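Local coordinates for mitochondrial edited mRNA stability factor 1 (Trypanosoma brucei, PDB 6NL1), which is a Nudix-family RNA-binding protein that probably processes the 5' ends of mitochondrial mRNAs and is named for stabilising edited transcripts, at residues 276-281 / 287-292; 115-120 / 198-203; 168-173 / 283-288. One frame throughout, in Å; residues are numbered along the deposited sequence.

Contact 1 (276-281 / 287-292). With SO4 (sulfate ion), chain B.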
loop_
_atom_site.group_PDB
_atom_site.type_symbol
_atom_site.label_atom_id
_atom_site.label_comp_id
_atom_site.label_asym_id
_atom_site.label_seq_id
_atom_site.Cartn_x
_atom_site.Cartn_y
_atom_site.Cartn_z
ATOM N N HIS A 276 2.477 7.188 -12.384
ATOM C CA HIS A 276 1.669 6.442 -11.442
ATOM C C HIS A 276 0.920 5.340 -12.159
ATOM O O HIS A 276 0.713 5.397 -13.368
ATOM C CB HIS A 276 0.689 7.367 -10.713
ATOM C CG HIS A 276 -0.398 7.900 -11.591
ATOM N ND1 HIS A 276 -1.599 7.250 -11.759
ATOM C CD2 HIS A 276 -0.456 9.015 -12.358
ATOM C CE1 HIS A 276 -2.358 7.943 -12.593
ATOM N NE2 HIS A 276 -1.688 9.016 -12.968
ATOM N N LEU A 277 0.548 4.317 -11.402
ATOM C CA LEU A 277 -0.314 3.256 -11.894
ATOM C C LEU A 277 -1.538 3.222 -10.991
ATOM O O LEU A 277 -1.436 3.428 -9.780
ATOM C CB LEU A 277 0.385 1.892 -11.839
ATOM C CG LEU A 277 1.661 1.659 -12.651
ATOM C CD1 LEU A 277 2.193 0.244 -12.404
ATOM C CD2 LEU A 277 1.427 1.899 -14.138
ATOM N N TYR A 278 -2.692 2.973 -11.589
ATOM C CA TYR A 278 -3.934 2.842 -10.862
ATOM C C TYR A 278 -4.872 1.968 -11.674
ATOM O O TYR A 278 -5.540 2.441 -12.596
ATOM C CB TYR A 278 -4.565 4.206 -10.615
ATOM C CG TYR A 278 -5.894 4.120 -9.901
ATOM C CD1 TYR A 278 -5.995 3.546 -8.629
ATOM C CD2 TYR A 278 -7.054 4.607 -10.497
ATOM C CE1 TYR A 278 -7.226 3.464 -7.975
ATOM C CE2 TYR A 278 -8.283 4.531 -9.854
ATOM C CZ TYR A 278 -8.366 3.959 -8.596
ATOM O OH TYR A 278 -9.596 3.895 -7.973
ATOM N N GLN A 279 -4.887 0.684 -11.346
ATOM C CA GLN A 279 -5.706 -0.282 -12.056
ATOM C C GLN A 279 -6.625 -0.931 -11.036
ATOM O O GLN A 279 -6.153 -1.530 -10.084
ATOM C CB GLN A 279 -4.823 -1.355 -12.688
ATOM C CG GLN A 279 -5.611 -2.401 -13.437
ATOM C CD GLN A 279 -6.516 -1.773 -14.482
ATOM O OE1 GLN A 279 -6.059 -0.979 -15.301
ATOM N NE2 GLN A 279 -7.808 -2.116 -14.449
ATOM N N THR A 280 -7.932 -0.819 -11.223
ATOM C CA THR A 280 -8.848 -1.396 -10.249
ATOM C C THR A 280 -10.221 -1.706 -10.845
ATOM O O THR A 280 -10.482 -1.404 -12.003
ATOM C CB THR A 280 -9.038 -0.457 -9.045
ATOM O OG1 THR A 280 -9.712 -1.161 -7.994
ATOM C CG2 THR A 280 -9.850 0.786 -9.447
ATOM N N VAL A 281 -11.082 -2.304 -10.027
ATOM C CA VAL A 281 -12.448 -2.649 -10.389
ATOM C C VAL A 281 -13.330 -2.281 -9.196
ATOM O O VAL A 281 -12.826 -2.133 -8.088
ATOM C CB VAL A 281 -12.581 -4.151 -10.692
ATOM C CG1 VAL A 281 -11.811 -4.507 -11.956
ATOM C CG2 VAL A 281 -12.076 -4.978 -9.507
ATOM N N ARG A 287 -8.529 0.082 -3.411
ATOM C CA ARG A 287 -7.209 0.163 -4.047
ATOM C C ARG A 287 -6.816 1.597 -4.286
ATOM O O ARG A 287 -7.658 2.419 -4.637
ATOM C CB ARG A 287 -7.203 -0.563 -5.381
ATOM C CG ARG A 287 -7.379 -2.058 -5.270
ATOM C CD ARG A 287 -7.179 -2.706 -6.661
ATOM N NE ARG A 287 -6.197 -3.743 -6.466
ATOM C CZ ARG A 287 -5.089 -3.895 -7.164
ATOM N NH1 ARG A 287 -4.810 -3.106 -8.195
ATOM N NH2 ARG A 287 -4.277 -4.879 -6.824
ATOM N N VAL A 288 -5.535 1.900 -4.115
ATOM C CA VAL A 288 -5.085 3.278 -4.289
ATOM C C VAL A 288 -4.062 3.377 -5.415
ATOM O O VAL A 288 -3.449 2.378 -5.800
ATOM C CB VAL A 288 -4.451 3.834 -2.996
ATOM C CG1 VAL A 288 -5.482 3.877 -1.874
ATOM C CG2 VAL A 288 -3.234 2.992 -2.597
ATOM N N PRO A 289 -3.873 4.590 -5.943
ATOM C CA PRO A 289 -2.792 4.803 -6.907
ATOM C C PRO A 289 -1.420 4.503 -6.293
ATOM O O PRO A 289 -1.185 4.667 -5.094
ATOM C CB PRO A 289 -2.906 6.297 -7.243
ATOM C CG PRO A 289 -4.361 6.652 -6.938
ATOM C CD PRO A 289 -4.673 5.810 -5.718
ATOM N N VAL A 290 -0.516 4.038 -7.140
ATOM C CA VAL A 290 0.867 3.838 -6.766
ATOM C C VAL A 290 1.730 4.826 -7.557
ATOM O O VAL A 290 1.678 4.854 -8.782
ATOM C CB VAL A 290 1.316 2.399 -7.082
ATOM C CG1 VAL A 290 2.756 2.209 -6.697
ATOM C CG2 VAL A 290 0.415 1.372 -6.361
ATOM N N ARG A 291 2.513 5.639 -6.851
ATOM C CA ARG A 291 3.425 6.582 -7.491
ATOM C C ARG A 291 4.836 6.020 -7.525
ATOM O O ARG A 291 5.361 5.540 -6.512
ATOM C CB ARG A 291 3.425 7.922 -6.759
ATOM C CG ARG A 291 2.123 8.661 -6.861
ATOM C CD ARG A 291 2.363 10.067 -7.343
ATOM N NE ARG A 291 1.335 10.502 -8.281
ATOM C CZ ARG A 291 1.254 11.731 -8.772
ATOM N NH1 ARG A 291 2.146 12.647 -8.413
ATOM N NH2 ARG A 291 0.284 12.042 -9.622
ATOM N N TYR A 292 5.443 6.092 -8.698
ATOM C CA TYR A 292 6.748 5.494 -8.933
ATOM C C TYR A 292 7.850 6.534 -9.035
ATOM O O TYR A 292 7.624 7.669 -9.475
ATOM C CB TYR A 292 6.710 4.622 -10.198
ATOM C CG TYR A 292 5.950 3.346 -9.976
ATOM C CD1 TYR A 292 6.600 2.203 -9.513
ATOM C CD2 TYR A 292 4.577 3.290 -10.165
ATOM C CE1 TYR A 292 5.900 1.029 -9.275
ATOM C CE2 TYR A 292 3.865 2.116 -9.929
ATOM C CZ TYR A 292 4.533 0.992 -9.481
ATOM O OH TYR A 292 3.843 -0.181 -9.251
HETATM S S SO4 B . 5.458 -2.876 -7.203
HETATM O O1 SO4 B . 6.428 -2.792 -6.121
HETATM O O2 SO4 B . 4.130 -2.728 -6.609
HETATM O O3 SO4 B . 5.673 -1.849 -8.215
HETATM O O4 SO4 B . 5.576 -4.175 -7.861
HETATM O O HOH W 1 -9.985 1.807 -6.182
#
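Leu277 and Tyr292 meet because each side chain turns its CG beside its own backbone N, with chi1 -61° and -73°. Leu277 CG and CD1 pack obliquely against the phenol, CD1 lying 3.5 Å from Tyr292 CE2. The ring's hydroxyl end holds a sulfate, probably from the crystallisation liquor. Tyr292 OH donates to sulfate O3 at 2.7 Å, and that oxygen lies in the ring plane at its edge. Two backbone bonds tie the strands: Leu277 N to Val290 O, and Val290 N to Leu277 O, both 2.9 Å. They make Leu277 and Val290 an antiparallel hydrogen-bonded pair. His276 and Arg291 form the neighbouring non-hydrogen-bonded pair on the other face. Their side chains cross obliquely without stacking, planes 18° apart; the nearest approach is His276 CB to Arg291 NE at 4.0 Å.

Past the regular pairing, Tyr278 lies alongside Pro289, both pointing the same way, with CD1 3.9 Å from Pro289 CG. A water joins Tyr278 OH to Arg287 O, donating to the carbonyl. Arg287 bends at chi3, which brings NH1 to Gln279 O at 2.8 Å. The donor lies almost in line with the C=O, but its N-H points off that line. Thr280 runs past Arg287 in the opposite direction, with OG1 3.3 Å from Arg287 CD. The guanidinium also forms a salt bridge with Asp231 through NE.

Gln279, Val288 and Tyr292 contact GDP in a liganded structure of this protein. Tyr292 and Arg202, another GDP-binding residue, both hold this sulfate, so it may mark an anion position of that site. The contact is the loop end of a surface beta hairpin. Strand 272-277 ends and strand 290-296 begins here, both in the mixed Nudix sheet. Strand 200-207 runs parallel to 290-296 on its other side.

Contact 2 (115-120 / 198-203). With SO4 (sulfate ion), chain C; SO4 (sulfate ion), chain B.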
loop_
_atom_site.group_PDB
_atom_site.type_symbol
_atom_site.label_atom_id
_atom_site.label_comp_id
_atom_site.label_asym_id
_atom_site.label_seq_id
_atom_site.Cartn_x
_atom_site.Cartn_y
_atom_site.Cartn_z
ATOM N N SER A 115 -8.692 5.716 4.824
ATOM C CA SER A 115 -8.688 4.329 5.269
ATOM C C SER A 115 -7.435 3.610 4.817
ATOM O O SER A 115 -6.494 3.461 5.592
ATOM C CB SER A 115 -9.940 3.608 4.768
ATOM O OG SER A 115 -10.119 3.841 3.379
ATOM N N GLY A 116 -7.426 3.173 3.558
ATOM C CA GLY A 116 -6.296 2.451 3.011
ATOM C C GLY A 116 -6.533 0.949 2.974
ATOM O O GLY A 116 -7.194 0.411 3.852
ATOM N N PRO A 117 -5.976 0.263 1.961
ATOM C CA PRO A 117 -6.178 -1.189 1.837
ATOM C C PRO A 117 -5.847 -1.930 3.130
ATOM O O PRO A 117 -6.579 -2.843 3.505
ATOM C CB PRO A 117 -5.196 -1.591 0.725
ATOM C CG PRO A 117 -4.992 -0.343 -0.071
ATOM C CD PRO A 117 -5.062 0.788 0.930
ATOM N N MET A 118 -4.760 -1.549 3.794
ATOM C CA MET A 118 -4.374 -2.167 5.071
ATOM C C MET A 118 -4.524 -1.174 6.220
ATOM O O MET A 118 -3.773 -1.234 7.197
ATOM C CB MET A 118 -2.915 -2.666 5.038
ATOM C CG MET A 118 -2.635 -3.877 4.130
ATOM S SD MET A 118 -3.696 -5.272 4.528
ATOM C CE MET A 118 -3.246 -5.664 6.222
ATOM N N ARG A 119 -5.465 -0.242 6.092
ATOM C CA ARG A 119 -5.741 0.716 7.166
ATOM C C ARG A 119 -4.539 1.593 7.483
ATOM O O ARG A 119 -4.359 2.054 8.616
ATOM C CB ARG A 119 -6.241 -0.010 8.428
ATOM C CG ARG A 119 -7.607 -0.686 8.198
ATOM C CD ARG A 119 -8.165 -1.336 9.477
ATOM N NE ARG A 119 -8.390 -0.383 10.567
ATOM C CZ ARG A 119 -9.502 0.335 10.731
ATOM N NH1 ARG A 119 -10.509 0.243 9.864
ATOM N NH2 ARG A 119 -9.604 1.157 11.768
ATOM N N GLU A 120 -3.719 1.816 6.466
ATOM C CA GLU A 120 -2.584 2.720 6.565
ATOM C C GLU A 120 -2.988 4.084 7.129
ATOM O O GLU A 120 -2.313 4.616 8.004
ATOM C CB GLU A 120 -1.939 2.914 5.180
ATOM C CG GLU A 120 -1.197 1.687 4.677
ATOM C CD GLU A 120 -2.070 0.731 3.867
ATOM O OE1 GLU A 120 -3.325 0.833 3.896
ATOM O OE2 GLU A 120 -1.480 -0.134 3.195
ATOM N N PRO A 198 -3.318 10.819 -0.800
ATOM C CA PRO A 198 -2.493 9.770 -0.185
ATOM C C PRO A 198 -2.366 8.615 -1.153
ATOM O O PRO A 198 -3.361 8.218 -1.761
ATOM C CB PRO A 198 -3.316 9.329 1.041
ATOM C CG PRO A 198 -4.281 10.435 1.285
ATOM C CD PRO A 198 -4.578 11.023 -0.070
ATOM N N VAL A 199 -1.157 8.096 -1.314
ATOM C CA VAL A 199 -0.916 7.026 -2.273
ATOM C C VAL A 199 0.132 6.070 -1.729
ATOM O O VAL A 199 0.810 6.370 -0.757
ATOM C CB VAL A 199 -0.383 7.598 -3.610
ATOM C CG1 VAL A 199 -1.438 8.480 -4.294
ATOM C CG2 VAL A 199 0.907 8.385 -3.361
ATOM N N TYR A 200 0.242 4.910 -2.361
ATOM C CA TYR A 200 1.404 4.058 -2.183
ATOM C C TYR A 200 2.542 4.666 -2.998
ATOM O O TYR A 200 2.311 5.323 -4.018
ATOM C CB TYR A 200 1.109 2.652 -2.706
ATOM C CG TYR A 200 0.276 1.781 -1.780
ATOM C CD1 TYR A 200 -0.204 0.545 -2.206
ATOM C CD2 TYR A 200 0.005 2.172 -0.473
ATOM C CE1 TYR A 200 -0.945 -0.275 -1.365
ATOM C CE2 TYR A 200 -0.738 1.361 0.385
ATOM C CZ TYR A 200 -1.207 0.138 -0.067
ATOM O OH TYR A 200 -1.951 -0.669 0.763
ATOM N N VAL A 201 3.769 4.453 -2.551
ATOM C CA VAL A 201 4.931 4.901 -3.299
ATOM C C VAL A 201 5.897 3.750 -3.480
ATOM O O VAL A 201 6.015 2.880 -2.610
ATOM C CB VAL A 201 5.671 6.081 -2.602
ATOM C CG1 VAL A 201 4.792 7.311 -2.598
ATOM C CG2 VAL A 201 6.127 5.695 -1.163
ATOM N N ARG A 202 6.573 3.741 -4.621
ATOM C CA ARG A 202 7.604 2.755 -4.885
ATOM C C ARG A 202 8.822 3.522 -5.389
ATOM O O ARG A 202 8.728 4.308 -6.326
ATOM C CB ARG A 202 7.130 1.726 -5.916
ATOM C CG ARG A 202 5.979 0.835 -5.459
ATOM C CD ARG A 202 6.375 -0.045 -4.253
ATOM N NE ARG A 202 5.269 -0.925 -3.866
ATOM C CZ ARG A 202 4.364 -0.636 -2.932
ATOM N NH1 ARG A 202 4.415 0.517 -2.270
ATOM N NH2 ARG A 202 3.401 -1.502 -2.652
ATOM N N LEU A 203 9.955 3.335 -4.728
ATOM C CA LEU A 203 11.190 3.954 -5.170
ATOM C C LEU A 203 12.024 2.858 -5.801
ATOM O O LEU A 203 12.673 2.083 -5.104
ATOM C CB LEU A 203 11.943 4.624 -4.006
ATOM C CG LEU A 203 12.761 5.868 -4.389
ATOM C CD1 LEU A 203 13.478 6.495 -3.183
ATOM C CD2 LEU A 203 13.757 5.546 -5.494
HETATM S S SO4 C . -6.402 0.423 13.699
HETATM O O1 SO4 C . -7.006 -0.467 14.691
HETATM O O2 SO4 C . -5.159 0.965 14.243
HETATM O O3 SO4 C . -6.107 -0.323 12.474
HETATM O O4 SO4 C . -7.330 1.513 13.394
HETATM S S SO4 B . 5.458 -2.876 -7.203
HETATM O O1 SO4 B . 6.428 -2.792 -6.121
HETATM O O2 SO4 B . 4.130 -2.728 -6.609
HETATM O O3 SO4 B . 5.673 -1.849 -8.215
HETATM O O4 SO4 B . 5.576 -4.175 -7.861
#
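The ring of Tyr200 receives the carboxylate of Glu120 at its edge, with Glu120 CD in the ring plane. The two planes are 61° apart, and the side chains cross at about a right angle. Tyr200 OH donates to Glu120 OE2 at a short 2.5 Å. It meets that oxygen from above the carboxylate plane, 37° out of it. Pro117 comes from the opposite direction to the tyrosine and packs against its hydroxyl end. Its CG is 3.2 Å from Tyr200 OH and 3.8 Å from Tyr200 CZ.

The other carboxylate oxygen of Glu120 serves its own loop. Met118 N donates to Glu120 OE1 at 2.8 Å, on the syn side but tilted well out of the carboxylate plane. The bend of Glu120 at chi2 (90°) folds the carboxylate back over the turn, where it can take both bonds. Each oxygen thus has a donor, which should fix the rotation of the group and would probably favour its charged form. The turn itself is type I, from Gly116 to Arg119, and is closed by Arg119 N to Gly116 O.

Two sulfates, probably from the crystallisation liquor, mark the ends of the region. Arg119 grips one in a two-pronged way: NE to O3 at 3.0 Å and NH2 to O4 at 2.8 Å. Arg202, seen to contact GDP in a liganded structure, holds the other, which Tyr292 OH also binds, by two weak bonds from NE. Its NH1 is turned back to Val201 O.

Strand 200-207 thus sends Tyr200 from the mixed sheet to the loop between helices 108-111 and 120-129. Strand 290-296 pairs with it in parallel on one side. Helix 250-262 covers the face bearing Val201 and Leu203.

Contact 3 (168-173 / 283-288)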
loop_
_atom_site.group_PDB
_atom_site.type_symbol
_atom_site.label_atom_id
_atom_site.label_comp_id
_atom_site.label_asym_id
_atom_site.label_seq_id
_atom_site.Cartn_x
_atom_site.Cartn_y
_atom_site.Cartn_z
ATOM N N ASP A 168 -14.350 4.349 -8.121
ATOM C CA ASP A 168 -14.586 5.691 -7.587
ATOM C C ASP A 168 -16.049 5.952 -7.248
ATOM O O ASP A 168 -16.344 6.702 -6.315
ATOM C CB ASP A 168 -14.061 6.771 -8.544
ATOM C CG ASP A 168 -12.555 6.968 -8.427
ATOM O OD1 ASP A 168 -11.956 6.404 -7.488
ATOM O OD2 ASP A 168 -11.975 7.687 -9.266
ATOM N N ASP A 169 -16.958 5.322 -7.990
ATOM C CA ASP A 169 -18.389 5.594 -7.832
ATOM C C ASP A 169 -19.038 4.816 -6.687
ATOM O O ASP A 169 -20.170 5.109 -6.289
ATOM C CB ASP A 169 -19.143 5.299 -9.136
ATOM C CG ASP A 169 -18.592 6.083 -10.315
ATOM O OD1 ASP A 169 -18.125 5.449 -11.288
ATOM O OD2 ASP A 169 -18.621 7.331 -10.261
ATOM N N VAL A 170 -18.340 3.810 -6.174
ATOM C CA VAL A 170 -18.916 2.976 -5.119
ATOM C C VAL A 170 -19.345 3.796 -3.897
ATOM O O VAL A 170 -18.560 4.569 -3.342
ATOM C CB VAL A 170 -17.957 1.833 -4.728
ATOM C CG1 VAL A 170 -18.514 1.045 -3.547
ATOM C CG2 VAL A 170 -17.726 0.914 -5.957
ATOM N N ASP A 171 -20.609 3.658 -3.508
ATOM C CA ASP A 171 -21.104 4.292 -2.288
ATOM C C ASP A 171 -20.496 3.644 -1.044
ATOM O O ASP A 171 -20.540 2.422 -0.881
ATOM C CB ASP A 171 -22.624 4.204 -2.208
ATOM C CG ASP A 171 -23.303 4.973 -3.317
ATOM O OD1 ASP A 171 -23.354 6.216 -3.219
ATOM O OD2 ASP A 171 -23.777 4.339 -4.284
ATOM N N ILE A 172 -19.944 4.473 -0.167
ATOM C CA ILE A 172 -19.298 3.997 1.046
ATOM C C ILE A 172 -19.844 4.733 2.262
ATOM O O ILE A 172 -19.980 5.958 2.247
ATOM C CB ILE A 172 -17.763 4.176 0.993
ATOM C CG1 ILE A 172 -17.170 3.408 -0.202
ATOM C CG2 ILE A 172 -17.113 3.705 2.324
ATOM C CD1 ILE A 172 -17.226 1.862 -0.066
ATOM N N THR A 173 -20.187 3.979 3.301
ATOM C CA THR A 173 -20.575 4.584 4.569
ATOM C C THR A 173 -19.412 4.434 5.539
ATOM O O THR A 173 -18.942 3.319 5.789
ATOM C CB THR A 173 -21.827 3.911 5.167
ATOM O OG1 THR A 173 -22.872 3.895 4.189
ATOM C CG2 THR A 173 -22.303 4.665 6.402
ATOM N N GLN A 283 -15.273 -3.842 -7.266
ATOM C CA GLN A 283 -15.202 -4.755 -6.129
ATOM C C GLN A 283 -13.982 -4.516 -5.240
ATOM O O GLN A 283 -13.967 -4.927 -4.086
ATOM C CB GLN A 283 -15.209 -6.218 -6.588
ATOM C CG GLN A 283 -16.526 -6.670 -7.198
ATOM C CD GLN A 283 -16.748 -6.062 -8.564
ATOM O OE1 GLN A 283 -15.739 -5.670 -9.176
ATOM N NE2 GLN A 283 -17.912 -5.949 -9.010
ATOM N N TYR A 284 -12.941 -3.896 -5.787
ATOM C CA TYR A 284 -11.732 -3.619 -5.014
ATOM C C TYR A 284 -11.599 -2.119 -4.822
ATOM O O TYR A 284 -10.574 -1.533 -5.180
ATOM C CB TYR A 284 -10.503 -4.127 -5.756
ATOM C CG TYR A 284 -10.445 -5.618 -6.016
ATOM C CD1 TYR A 284 -11.162 -6.525 -5.238
ATOM C CD2 TYR A 284 -9.637 -6.120 -7.036
ATOM C CE1 TYR A 284 -11.076 -7.899 -5.481
ATOM C CE2 TYR A 284 -9.542 -7.472 -7.280
ATOM C CZ TYR A 284 -10.257 -8.361 -6.505
ATOM O OH TYR A 284 -10.149 -9.715 -6.782
ATOM N N TYR A 285 -12.641 -1.516 -4.254
ATOM C CA TYR A 285 -12.804 -0.064 -4.192
ATOM C C TYR A 285 -11.809 0.603 -3.251
ATOM O O TYR A 285 -11.692 1.831 -3.246
ATOM C CB TYR A 285 -14.229 0.282 -3.740
ATOM C CG TYR A 285 -14.584 -0.425 -2.451
ATOM C CD1 TYR A 285 -14.167 0.071 -1.220
ATOM C CD2 TYR A 285 -15.299 -1.616 -2.469
ATOM C CE1 TYR A 285 -14.473 -0.604 -0.026
ATOM C CE2 TYR A 285 -15.609 -2.282 -1.303
ATOM C CZ TYR A 285 -15.193 -1.782 -0.084
ATOM O OH TYR A 285 -15.512 -2.480 1.070
ATOM N N TRP A 286 -11.111 -0.200 -2.447
ATOM C CA TRP A 286 -10.085 0.311 -1.526
ATOM C C TRP A 286 -8.741 0.614 -2.209
ATOM O O TRP A 286 -7.889 1.293 -1.635
ATOM C CB TRP A 286 -9.836 -0.710 -0.402
ATOM C CG TRP A 286 -9.558 -2.075 -0.925
ATOM C CD1 TRP A 286 -8.347 -2.574 -1.332
ATOM C CD2 TRP A 286 -10.512 -3.130 -1.116
ATOM N NE1 TRP A 286 -8.491 -3.872 -1.764
ATOM C CE2 TRP A 286 -9.810 -4.237 -1.640
ATOM C CE3 TRP A 286 -11.890 -3.245 -0.885
ATOM C CZ2 TRP A 286 -10.443 -5.441 -1.944
ATOM C CZ3 TRP A 286 -12.515 -4.437 -1.183
ATOM C CH2 TRP A 286 -11.795 -5.520 -1.711
ATOM N N ARG A 287 -8.529 0.082 -3.411
ATOM C CA ARG A 287 -7.209 0.163 -4.047
ATOM C C ARG A 287 -6.816 1.597 -4.286
ATOM O O ARG A 287 -7.658 2.419 -4.637
ATOM C CB ARG A 287 -7.203 -0.563 -5.381
ATOM C CG ARG A 287 -7.379 -2.058 -5.270
ATOM C CD ARG A 287 -7.179 -2.706 -6.661
ATOM N NE ARG A 287 -6.197 -3.743 -6.466
ATOM C CZ ARG A 287 -5.089 -3.895 -7.164
ATOM N NH1 ARG A 287 -4.810 -3.106 -8.195
ATOM N NH2 ARG A 287 -4.277 -4.879 -6.824
ATOM N N VAL A 288 -5.535 1.900 -4.115
ATOM C CA VAL A 288 -5.085 3.278 -4.289
ATOM C C VAL A 288 -4.062 3.377 -5.415
ATOM O O VAL A 288 -3.449 2.378 -5.800
ATOM C CB VAL A 288 -4.451 3.834 -2.996
ATOM C CG1 VAL A 288 -5.482 3.877 -1.874
ATOM C CG2 VAL A 288 -3.234 2.992 -2.597
#
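Ile172 places CD1 over one face of the Tyr285 ring. The methyl carbon lies 4.0 Å from the ring centroid and 24° off the normal, a CH-pi contact. It is offset toward the rim, being 3.7 Å from both Tyr285 CE1 and CD1. Trp286 CE3 lies over the centre of the opposite face. With chi1 of Tyr285 at 53°, CG sits between the backbone N and the carbonyl carbon, and the ring stands between Ile172 and the indole of the next residue.

Val170 crosses the tyrosine at about a right angle, lower down its side chain. Its CB is 4.2 Å from Tyr285 CB. Tyr285 stands in the type I turn from Tyr284 to Arg287, closed by Arg287 N to Tyr284 O. Ala108 and Pro137 also touch it, which joins this turn to helix 108-111 and the end of strand 132-137. Arg112 donates to Tyr285 O and forms a salt bridge with Asp168, tying the two segments together indirectly.

No hydrogen bond passes directly between 168-173 and 283-288. The direct contact joins the hairpin loop to the antiparallel sheet by apolar packing; its polar tie runs through Arg112.

How the contacts relate
Contact 3 is the buried one, contact 2 is partly buried, and contact 1 lies at the surface. Contacts 1 and 2 share the mixed sheet: strands 200-207 and 290-296 run side by side, joined by Arg291 N to Tyr200 O and Arg291 O to Arg202 N. Both also reach the same sulfate, at residues seen to contact GDP. Contacts 1 and 3 share Arg287 and Val288 in sequence; the hairpin pairs as strands in one and lends Tyr285 for apolar packing in the other. Contacts 2 and 3 both link this Nudix half to the part carrying the antiparallel sheet. Contact 2 does so with a hydroxyl-carboxylate bond, contact 3 with carbon packing.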